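Local coordinates for tail component (Lactobacillus phage J-1, PDB 5LY8), which probably binds host cell-surface sugars for the phage, this chain being the second carbohydrate-binding module of its evolved distal tail component, at residues V10-E15 / W233-Y238; F96-N101 / I224-S229; F112-T117 / Y168-T173. One frame throughout, in Å; residues are numbered along the deposited sequence. Where two conformers were deposited one is given.

Contact 1 (V10-E15 / W233-Y238); sequences VKQKSE and WINVDY
In Lys13 and Tyr238 the first torsions set CG between the backbone N and the carbonyl carbon, chi1 67° in Lys13 and 78° in Tyr238. The two side chains cross at about a right angle. The lysine chain runs extended and then bends at chi4. This bend places Lys13 NZ over one face of the phenol ring, 3.8 Å from the Tyr238 ring centroid and offset toward the rim, a cation-pi contact. Beside the same ring, CB of Lys11 lies 3.6 Å from Tyr238 CE2. Water 1 accepts a bond from Lys13 NZ and is also close to Glu15 OE2 and Val236 O. Glu15 OE2 has a further partner in Ser86 OG, and the carboxylate lies against the methyls of Val236, with OE2 3.4 Å from CG1.

Residues 11-15 are the start of an edge strand, which pairs antiparallel with the last strand of the chain in a six-stranded sheet of this concanavalin-like module. The pairing is interrupted by a beta bulge. Lys13 faces Val236, but Glu15 faces Trp233, and the 233-238 chain turns a corner at Asn235. Past the bulge Glu15 N donates to Trp233 O at 2.8 Å, and Trp233 N returns a bond to Glu15 O.

Gln12 and Asp237 occupy the sheet face away from Lys13 and Tyr238. They lie side by side and point the same way. Gln12 NE2 donates to Asp237 OD1 at 2.7 Å, nearly along the C-O axis of the acceptor. Asn235 directs its ND2 to Asn93 OD1 instead.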
loop_
_atom_site.group_PDB
_atom_site.type_symbol
_atom_site.label_atom_id
_atom_site.label_comp_id
_atom_site.label_asym_id
_atom_site.label_seq_id
_atom_site.Cartn_x
_atom_site.Cartn_y
_atom_site.Cartn_z
ATOM N N VAL A 10 -19.689 -17.657 -21.745
ATOM C CA VAL A 10 -18.647 -17.061 -20.871
ATOM C C VAL A 10 -19.249 -16.817 -19.517
ATOM O O VAL A 10 -20.258 -16.203 -19.434
ATOM C CB VAL A 10 -18.110 -15.669 -21.360
ATOM C CG1 VAL A 10 -16.735 -15.362 -20.720
ATOM C CG2 VAL A 10 -18.054 -15.561 -22.872
ATOM N N LYS A 11 -18.593 -17.319 -18.490
ATOM C CA LYS A 11 -18.866 -17.042 -17.096
ATOM C C LYS A 11 -17.622 -16.399 -16.497
ATOM O O LYS A 11 -16.605 -16.353 -17.131
ATOM C CB LYS A 11 -19.246 -18.314 -16.337
ATOM C CG LYS A 11 -20.496 -18.973 -16.908
ATOM C CD LYS A 11 -20.844 -20.301 -16.272
ATOM C CE LYS A 11 -22.061 -20.906 -16.955
ATOM N NZ LYS A 11 -21.596 -21.740 -18.092
ATOM N N GLN A 12 -17.723 -15.895 -15.277
ATOM C CA GLN A 12 -16.567 -15.269 -14.616
ATOM C C GLN A 12 -16.396 -15.682 -13.153
ATOM O O GLN A 12 -17.346 -16.014 -12.506
ATOM C CB GLN A 12 -16.684 -13.764 -14.696
ATOM C CG GLN A 12 -16.750 -13.275 -16.130
ATOM C CD GLN A 12 -16.746 -11.782 -16.209
ATOM O OE1 GLN A 12 -17.474 -11.116 -15.489
ATOM N NE2 GLN A 12 -15.933 -11.245 -17.113
ATOM N N LYS A 13 -15.170 -15.616 -12.636
ATOM C CA LYS A 13 -14.923 -15.849 -11.220
ATOM C C LYS A 13 -13.750 -14.991 -10.658
ATOM O O LYS A 13 -13.076 -14.352 -11.430
ATOM C CB LYS A 13 -14.693 -17.319 -11.000
ATOM C CG LYS A 13 -13.442 -17.901 -11.599
ATOM C CD LYS A 13 -13.357 -19.376 -11.238
ATOM C CE LYS A 13 -12.224 -20.087 -11.945
ATOM N NZ LYS A 13 -12.524 -20.297 -13.375
ATOM N N SER A 14 -13.522 -15.003 -9.340
ATOM C CA SER A 14 -12.338 -14.362 -8.772
ATOM C C SER A 14 -11.254 -15.415 -8.579
ATOM O O SER A 14 -11.567 -16.597 -8.363
ATOM C CB SER A 14 -12.665 -13.640 -7.467
ATOM O OG SER A 14 -13.040 -14.518 -6.421
ATOM N N GLU A 15 -9.979 -15.012 -8.733
ATOM C CA GLU A 15 -8.857 -15.930 -8.607
ATOM C C GLU A 15 -7.839 -15.319 -7.656
ATOM O O GLU A 15 -7.164 -14.348 -8.020
ATOM C CB GLU A 15 -8.211 -16.247 -9.966
ATOM C CG GLU A 15 -9.196 -16.801 -10.964
ATOM C CD GLU A 15 -8.677 -17.050 -12.357
ATOM O OE1 GLU A 15 -7.596 -16.514 -12.719
ATOM O OE2 GLU A 15 -9.404 -17.726 -13.118
ATOM N N TRP A 233 -7.421 -11.599 -8.884
ATOM C CA TRP A 233 -7.921 -11.226 -10.190
ATOM C C TRP A 233 -9.444 -11.376 -10.088
ATOM O O TRP A 233 -9.915 -12.346 -9.488
ATOM C CB TRP A 233 -7.405 -12.173 -11.269
ATOM C CG TRP A 233 -5.936 -12.046 -11.524
ATOM C CD1 TRP A 233 -4.981 -12.987 -11.281
ATOM C CD2 TRP A 233 -5.256 -10.912 -12.065
ATOM N NE1 TRP A 233 -3.760 -12.541 -11.719
ATOM C CE2 TRP A 233 -3.897 -11.273 -12.209
ATOM C CE3 TRP A 233 -5.673 -9.655 -12.521
ATOM C CZ2 TRP A 233 -2.937 -10.393 -12.723
ATOM C CZ3 TRP A 233 -4.714 -8.777 -13.003
ATOM C CH2 TRP A 233 -3.368 -9.150 -13.092
ATOM N N ILE A 234 -10.207 -10.433 -10.643
ATOM C CA ILE A 234 -11.667 -10.505 -10.568
ATOM C C ILE A 234 -12.279 -10.414 -11.963
ATOM O O ILE A 234 -11.609 -9.993 -12.918
ATOM C CB ILE A 234 -12.272 -9.492 -9.572
ATOM C CG1 ILE A 234 -12.045 -8.059 -10.053
ATOM C CG2 ILE A 234 -11.788 -9.732 -8.112
ATOM C CD1 ILE A 234 -12.608 -6.953 -9.167
ATOM N N ASN A 235 -13.538 -10.875 -12.092
ATOM C CA ASN A 235 -14.259 -10.886 -13.377
ATOM C C ASN A 235 -13.410 -11.646 -14.417
ATOM O O ASN A 235 -13.139 -11.116 -15.504
ATOM C CB ASN A 235 -14.565 -9.440 -13.851
ATOM C CG ASN A 235 -15.283 -8.602 -12.828
ATOM O OD1 ASN A 235 -16.312 -8.992 -12.257
ATOM N ND2 ASN A 235 -14.740 -7.434 -12.567
ATOM N N VAL A 236 -12.892 -12.842 -14.025
ATOM C CA VAL A 236 -12.015 -13.616 -14.915
ATOM C C VAL A 236 -12.901 -14.492 -15.775
ATOM O O VAL A 236 -13.574 -15.401 -15.253
ATOM C CB VAL A 236 -10.935 -14.484 -14.218
ATOM C CG1 VAL A 236 -10.009 -15.129 -15.264
ATOM C CG2 VAL A 236 -10.123 -13.686 -13.203
ATOM N N ASP A 237 -12.858 -14.309 -17.096
ATOM C CA ASP A 237 -13.647 -15.169 -17.999
ATOM C C ASP A 237 -13.194 -16.607 -17.950
ATOM O O ASP A 237 -12.051 -16.884 -17.885
ATOM C CB ASP A 237 -13.485 -14.731 -19.445
ATOM C CG ASP A 237 -14.151 -13.432 -19.761
ATOM O OD1 ASP A 237 -14.969 -12.964 -18.960
ATOM O OD2 ASP A 237 -13.880 -12.890 -20.856
ATOM N N TYR A 238 -14.147 -17.517 -18.051
ATOM C CA TYR A 238 -13.869 -18.949 -18.182
ATOM C C TYR A 238 -15.053 -19.595 -18.888
ATOM O O TYR A 238 -16.147 -19.076 -18.881
ATOM C CB TYR A 238 -13.555 -19.610 -16.837
ATOM C CG TYR A 238 -14.746 -19.894 -15.970
ATOM C CD1 TYR A 238 -15.338 -21.143 -15.958
ATOM C CD2 TYR A 238 -15.291 -18.917 -15.160
ATOM C CE1 TYR A 238 -16.452 -21.412 -15.178
ATOM C CE2 TYR A 238 -16.396 -19.174 -14.359
ATOM C CZ TYR A 238 -16.969 -20.424 -14.375
ATOM O OH TYR A 238 -18.063 -20.673 -13.614
HETATM O O HOH W 1 -12.015 -17.725 -14.570
#

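Contact 2 (F96-N101 / I224-S229); sequences FVNRVN and INWQDS. With MG (magnesium ion), chain C.
Asn98 OD1 is gripped by two donors from the neighbouring strand, which reach it from opposite faces of its amide plane. Ser229 OG donates to Asn98 OD1 at 2.6 Å, and Trp226 NE1 donates to it at 3.0 Å. The oxygen lies at the indole edge, near the ring plane. Ser229 OG is also bonded to Tyr18 OH.

The two strands are antiparallel neighbours in the six-stranded sheet of the concanavalin-like module. A beta bulge shifts the register between Arg99 and Val100. Arg99 N bonds to Asp228 O, whereas Arg99 O accepts from Gln227 N at 2.8 Å. Asp228 N is buried there with no partner in the model. Asn101 and Asn225 then exchange a pair of backbone bonds.

The bulge residue Gln227 turns its carbonyl out to a magnesium ion, with Gln227 O 2.3 Å from the metal. Backbone oxygens of Asp21 and Gly59 and three waters complete the site. Asp228 OD1 holds one of these, water 4, and also meets His19 NE2. Gln227 OE1 lies 2.7 Å from water 3, which accepts from Arg99 NH2. Gln227 NE2 donates nearly straight to Asn225 OD1 at 2.8 Å, with an angle of 167°.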
loop_
_atom_site.group_PDB
_atom_site.type_symbol
_atom_site.label_atom_id
_atom_site.label_comp_id
_atom_site.label_asym_id
_atom_site.label_seq_id
_atom_site.Cartn_x
_atom_site.Cartn_y
_atom_site.Cartn_z
ATOM N N PHE A 96 -6.757 -5.555 -4.591
ATOM C CA PHE A 96 -5.573 -5.742 -3.739
ATOM C C PHE A 96 -5.929 -5.173 -2.389
ATOM O O PHE A 96 -6.151 -3.962 -2.297
ATOM C CB PHE A 96 -4.430 -4.981 -4.399
ATOM C CG PHE A 96 -3.109 -4.914 -3.690
ATOM C CD1 PHE A 96 -2.507 -6.060 -3.164
ATOM C CD2 PHE A 96 -2.397 -3.733 -3.647
ATOM C CE1 PHE A 96 -1.235 -6.008 -2.588
ATOM C CE2 PHE A 96 -1.132 -3.677 -3.058
ATOM C CZ PHE A 96 -0.541 -4.819 -2.552
ATOM N N VAL A 97 -6.047 -6.035 -1.375
ATOM C CA VAL A 97 -6.635 -5.659 -0.090
ATOM C C VAL A 97 -5.659 -5.898 1.028
ATOM O O VAL A 97 -5.158 -7.033 1.173
ATOM C CB VAL A 97 -7.934 -6.475 0.143
ATOM C CG1 VAL A 97 -8.620 -6.068 1.452
ATOM C CG2 VAL A 97 -8.910 -6.312 -1.031
ATOM N N ASN A 98 -5.434 -4.873 1.852
ATOM C CA ASN A 98 -4.498 -4.961 2.958
ATOM C C ASN A 98 -5.125 -4.408 4.208
ATOM O O ASN A 98 -5.505 -3.233 4.236
ATOM C CB ASN A 98 -3.246 -4.191 2.611
ATOM C CG ASN A 98 -2.396 -4.959 1.641
ATOM O OD1 ASN A 98 -1.723 -5.902 2.032
ATOM N ND2 ASN A 98 -2.460 -4.615 0.356
ATOM N N ARG A 99 -5.262 -5.252 5.232
ATOM C CA ARG A 99 -5.861 -4.832 6.503
ATOM C C ARG A 99 -4.779 -4.320 7.422
ATOM O O ARG A 99 -3.775 -5.007 7.622
ATOM C CB ARG A 99 -6.582 -6.011 7.155
ATOM C CG ARG A 99 -7.276 -5.596 8.441
ATOM C CD ARG A 99 -8.236 -6.653 8.924
ATOM N NE ARG A 99 -8.710 -6.291 10.259
ATOM C CZ ARG A 99 -9.889 -6.639 10.764
ATOM N NH1 ARG A 99 -10.737 -7.372 10.047
ATOM N NH2 ARG A 99 -10.237 -6.241 11.985
ATOM N N VAL A 100 -4.992 -3.137 8.010
ATOM C CA VAL A 100 -4.026 -2.537 8.928
ATOM C C VAL A 100 -4.752 -2.050 10.177
ATOM O O VAL A 100 -5.975 -1.851 10.185
ATOM C CB VAL A 100 -3.264 -1.337 8.277
ATOM C CG1 VAL A 100 -2.385 -1.800 7.115
ATOM C CG2 VAL A 100 -4.227 -0.231 7.820
ATOM N N ASN A 101 -3.979 -1.825 11.229
ATOM C CA ASN A 101 -4.445 -1.112 12.391
ATOM C C ASN A 101 -3.437 0.028 12.530
ATOM O O ASN A 101 -2.224 -0.205 12.545
ATOM C CB ASN A 101 -4.479 -1.998 13.621
ATOM C CG ASN A 101 -5.020 -1.281 14.842
ATOM O OD1 ASN A 101 -6.162 -1.518 15.285
ATOM N ND2 ASN A 101 -4.248 -0.439 15.428
ATOM N N ILE A 224 1.567 1.059 14.001
ATOM C CA ILE A 224 1.133 0.443 12.765
ATOM C C ILE A 224 1.292 -1.054 12.812
ATOM O O ILE A 224 2.331 -1.552 13.229
ATOM C CB ILE A 224 1.930 1.065 11.564
ATOM C CG1 ILE A 224 1.539 0.470 10.204
ATOM C CG2 ILE A 224 3.448 0.998 11.757
ATOM C CD1 ILE A 224 0.108 0.678 9.815
ATOM N N ASN A 225 0.250 -1.773 12.374
ATOM C CA ASN A 225 0.381 -3.200 12.217
ATOM C C ASN A 225 -0.423 -3.648 11.003
ATOM O O ASN A 225 -1.306 -2.913 10.541
ATOM C CB ASN A 225 0.096 -3.967 13.505
ATOM C CG ASN A 225 -1.315 -3.970 13.976
ATOM O OD1 ASN A 225 -2.221 -4.376 13.238
ATOM N ND2 ASN A 225 -1.528 -3.495 15.202
ATOM N N TRP A 226 -0.079 -4.811 10.444
ATOM C CA TRP A 226 -0.603 -5.279 9.161
ATOM C C TRP A 226 -1.147 -6.667 9.419
ATOM O O TRP A 226 -0.409 -7.570 9.825
ATOM C CB TRP A 226 0.576 -5.282 8.200
ATOM C CG TRP A 226 0.328 -5.725 6.791
ATOM C CD1 TRP A 226 -0.833 -5.641 6.067
ATOM C CD2 TRP A 226 1.331 -6.218 5.896
ATOM N NE1 TRP A 226 -0.606 -6.060 4.768
ATOM C CE2 TRP A 226 0.712 -6.429 4.648
ATOM C CE3 TRP A 226 2.692 -6.539 6.040
ATOM C CZ2 TRP A 226 1.410 -6.955 3.554
ATOM C CZ3 TRP A 226 3.388 -7.033 4.954
ATOM C CH2 TRP A 226 2.750 -7.241 3.729
ATOM N N GLN A 227 -2.474 -6.824 9.282
ATOM C CA GLN A 227 -3.156 -8.032 9.750
ATOM C C GLN A 227 -3.525 -9.028 8.669
ATOM O O GLN A 227 -3.800 -10.186 8.995
ATOM C CB GLN A 227 -4.412 -7.670 10.577
ATOM C CG GLN A 227 -4.126 -6.574 11.620
ATOM C CD GLN A 227 -5.049 -6.511 12.813
ATOM O OE1 GLN A 227 -6.059 -7.255 12.916
ATOM N NE2 GLN A 227 -4.678 -5.634 13.762
ATOM N N ASP A 228 -3.530 -8.616 7.398
ATOM C CA ASP A 228 -3.950 -9.504 6.325
ATOM C C ASP A 228 -3.564 -8.858 5.019
ATOM O O ASP A 228 -3.562 -7.622 4.900
ATOM C CB ASP A 228 -5.489 -9.704 6.375
ATOM C CG ASP A 228 -5.977 -10.904 5.589
ATOM O OD1 ASP A 228 -5.817 -12.037 6.083
ATOM O OD2 ASP A 228 -6.425 -10.715 4.429
ATOM N N SER A 229 -3.255 -9.686 4.017
ATOM C CA SER A 229 -2.948 -9.189 2.683
ATOM C C SER A 229 -3.411 -10.192 1.644
ATOM O O SER A 229 -3.144 -11.388 1.795
ATOM C CB SER A 229 -1.436 -9.010 2.528
ATOM O OG SER A 229 -1.084 -8.364 1.309
HETATM MG MG MG C . -4.040 -12.111 10.284
HETATM O O HOH W 2 -6.558 -8.121 3.590
HETATM O O HOH W 3 -8.239 -6.009 14.036
HETATM O O HOH W 4 -5.867 -12.563 8.747
HETATM O O HOH W 5 -4.724 -14.262 11.334
HETATM O O HOH W 6 -5.782 -11.473 11.868
#

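Contact 3 (F112-T117 / Y168-T173); sequences FEFNLT and YNAVIT
Phe114 and Ala170 touch at the middle of this contact, where CD2 of the ring lies 3.9 Å from Ala170 CB. In Phe114 chi1 -69° sets CG anti to the carbonyl carbon and beside the backbone N. Ala170 CB approaches the ring obliquely, and CE2 is only slightly farther than CD2. Two residues along the strand from Ala170, Ile172 extends its CD1 methyl to Phe114 O at 3.5 Å. That reach follows from the extended chi2 of 179°. These two approaches are the tight part of the contact.

The ends are looser. Phe112 CE1 stands 4.4 Å from Ala170 CB, and Leu116 CD1 stands 4.3 Å from Ile172 CG2. Phe112, Phe114 and Leu116 thus face Ala170 and Ile172. Val171 and Thr173 point the other way, and Thr173 and Asn169 are partly exposed on the outer side of their sheet.

The strands belong to different sheets. Their axes pass 8.6 Å apart and run nearly parallel, at 22°. This is the face-to-face packing of a beta sandwich, as in other concanavalin-like folds. Leu126, from the strand next to 112-117, also covers Ala170 and Ile172. The Phe114 ring meets that of Trp226 as well.

On the far side of strand 112-117, Asn115 ND2 donates to Glu113 OE1 at 2.9 Å. Glu113 also has a salt bridge to Arg111, so polar groups lie behind the apolar row. Between the two segments all five touching residues are buried, and the side-chain contacts are apolar. The sheets are therefore joined here by burial of apolar side chains, without directional bonds.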
loop_
_atom_site.group_PDB
_atom_site.type_symbol
_atom_site.label_atom_id
_atom_site.label_comp_id
_atom_site.label_asym_id
_atom_site.label_seq_id
_atom_site.Cartn_x
_atom_site.Cartn_y
_atom_site.Cartn_z
ATOM N N PHE A 112 2.859 4.350 5.278
ATOM C CA PHE A 112 2.842 3.056 4.611
ATOM C C PHE A 112 2.487 3.240 3.159
ATOM O O PHE A 112 1.809 4.204 2.792
ATOM C CB PHE A 112 1.973 1.975 5.281
ATOM C CG PHE A 112 0.490 2.208 5.351
ATOM C CD1 PHE A 112 -0.293 2.177 4.203
ATOM C CD2 PHE A 112 -0.150 2.311 6.576
ATOM C CE1 PHE A 112 -1.680 2.337 4.280
ATOM C CE2 PHE A 112 -1.542 2.407 6.651
ATOM C CZ PHE A 112 -2.297 2.397 5.506
ATOM N N GLU A 113 2.993 2.322 2.333
ATOM C CA GLU A 113 2.654 2.211 0.920
ATOM C C GLU A 113 2.219 0.803 0.629
ATOM O O GLU A 113 2.896 -0.151 1.037
ATOM C CB GLU A 113 3.841 2.552 0.010
ATOM C CG GLU A 113 4.266 4.002 0.082
ATOM C CD GLU A 113 5.410 4.354 -0.842
ATOM O OE1 GLU A 113 5.866 3.484 -1.630
ATOM O OE2 GLU A 113 5.869 5.523 -0.757
ATOM N N PHE A 114 1.119 0.668 -0.119
ATOM C CA PHE A 114 0.703 -0.590 -0.734
ATOM C C PHE A 114 0.759 -0.328 -2.236
ATOM O O PHE A 114 -0.012 0.487 -2.767
ATOM C CB PHE A 114 -0.673 -1.054 -0.268
ATOM C CG PHE A 114 -0.655 -1.471 1.186
ATOM C CD1 PHE A 114 0.033 -2.599 1.584
ATOM C CD2 PHE A 114 -1.278 -0.703 2.154
ATOM C CE1 PHE A 114 0.081 -2.973 2.937
ATOM C CE2 PHE A 114 -1.246 -1.087 3.511
ATOM C CZ PHE A 114 -0.577 -2.230 3.887
ATOM N N ASN A 115 1.719 -0.987 -2.908
ATOM C CA ASN A 115 2.057 -0.717 -4.295
ATOM C C ASN A 115 1.880 -1.901 -5.192
ATOM O O ASN A 115 2.173 -3.036 -4.795
ATOM C CB ASN A 115 3.557 -0.316 -4.350
ATOM C CG ASN A 115 3.860 0.924 -3.558
ATOM O OD1 ASN A 115 2.968 1.733 -3.314
ATOM N ND2 ASN A 115 5.098 1.087 -3.117
ATOM N N LEU A 116 1.421 -1.623 -6.419
ATOM C CA LEU A 116 1.345 -2.602 -7.503
ATOM C C LEU A 116 2.309 -2.115 -8.572
ATOM O O LEU A 116 2.350 -0.915 -8.892
ATOM C CB LEU A 116 -0.076 -2.741 -8.037
ATOM C CG LEU A 116 -1.044 -3.330 -7.004
ATOM C CD1 LEU A 116 -2.458 -3.184 -7.460
ATOM C CD2 LEU A 116 -0.732 -4.806 -6.684
ATOM N N THR A 117 3.092 -3.051 -9.117
ATOM C CA THR A 117 4.182 -2.725 -10.022
ATOM C C THR A 117 4.154 -3.547 -11.277
ATOM O O THR A 117 3.469 -4.569 -11.343
ATOM C CB THR A 117 5.523 -2.936 -9.268
ATOM O OG1 THR A 117 5.697 -4.320 -8.930
ATOM C CG2 THR A 117 5.617 -2.092 -7.986
ATOM N N TYR A 168 -8.465 -0.599 9.493
ATOM C CA TYR A 168 -8.843 -0.162 8.159
ATOM C C TYR A 168 -8.475 -1.201 7.123
ATOM O O TYR A 168 -7.497 -1.941 7.307
ATOM C CB TYR A 168 -8.058 1.137 7.795
ATOM C CG TYR A 168 -8.473 2.368 8.573
ATOM C CD1 TYR A 168 -7.916 2.656 9.816
ATOM C CD2 TYR A 168 -9.461 3.221 8.086
ATOM C CE1 TYR A 168 -8.349 3.748 10.565
ATOM C CE2 TYR A 168 -9.843 4.351 8.793
ATOM C CZ TYR A 168 -9.307 4.591 10.037
ATOM O OH TYR A 168 -9.721 5.685 10.757
ATOM N N ASN A 169 -9.248 -1.252 6.024
ATOM C CA ASN A 169 -8.852 -2.013 4.847
ATOM C C ASN A 169 -8.387 -1.011 3.803
ATOM O O ASN A 169 -9.165 -0.152 3.383
ATOM C CB ASN A 169 -9.990 -2.860 4.274
ATOM C CG ASN A 169 -10.170 -4.167 4.995
ATOM O OD1 ASN A 169 -11.309 -4.623 5.233
ATOM N ND2 ASN A 169 -9.084 -4.808 5.355
ATOM N N ALA A 170 -7.118 -1.084 3.408
ATOM C CA ALA A 170 -6.558 -0.254 2.339
ATOM C C ALA A 170 -6.683 -1.063 1.066
ATOM O O ALA A 170 -6.168 -2.186 0.981
ATOM C CB ALA A 170 -5.095 0.083 2.621
ATOM N N VAL A 171 -7.417 -0.531 0.074
ATOM C CA VAL A 171 -7.744 -1.300 -1.111
ATOM C C VAL A 171 -7.400 -0.554 -2.373
ATOM O O VAL A 171 -7.665 0.654 -2.490
ATOM C CB VAL A 171 -9.270 -1.613 -1.113
ATOM C CG1 VAL A 171 -9.644 -2.518 -2.284
ATOM C CG2 VAL A 171 -9.728 -2.218 0.216
ATOM N N ILE A 172 -6.836 -1.276 -3.352
ATOM C CA ILE A 172 -6.701 -0.779 -4.711
ATOM C C ILE A 172 -7.508 -1.730 -5.600
ATOM O O ILE A 172 -7.306 -2.951 -5.539
ATOM C CB ILE A 172 -5.248 -0.711 -5.220
ATOM C CG1 ILE A 172 -4.348 0.034 -4.236
ATOM C CG2 ILE A 172 -5.233 -0.034 -6.602
ATOM C CD1 ILE A 172 -2.918 0.091 -4.708
ATOM N N THR A 173 -8.427 -1.200 -6.399
ATOM C CA THR A 173 -9.216 -2.015 -7.323
ATOM C C THR A 173 -9.095 -1.420 -8.724
ATOM O O THR A 173 -9.011 -0.202 -8.871
ATOM C CB THR A 173 -10.702 -2.094 -6.890
ATOM O OG1 THR A 173 -10.792 -2.423 -5.510
ATOM C CG2 THR A 173 -11.488 -3.136 -7.663
#

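In the fold
Contacts 1 and 2 share strand 223-238, which pairs with strand 11-20 near its end and with strand 94-103 nearer its start. Their centres are 25 Å apart. Contact 3 joins this sheet to the opposing one, and its centre lies about 9 Å from that of contact 2. Strand 94-103 links them directly: Asn98 O and Ala170 N are 2.8 Å apart, a probable hydrogen bond, and Asn98 CG packs on Phe114 CD1 at 3.4 Å. Contact 2 carries a magnesium ligand, while the side chain of Phe114 in contact 3 is about 12 Å from a bound magnesium ion. Contact 1 is a surface contact away from the metal sites. It touches contact 3 through Ile234 and Thr173.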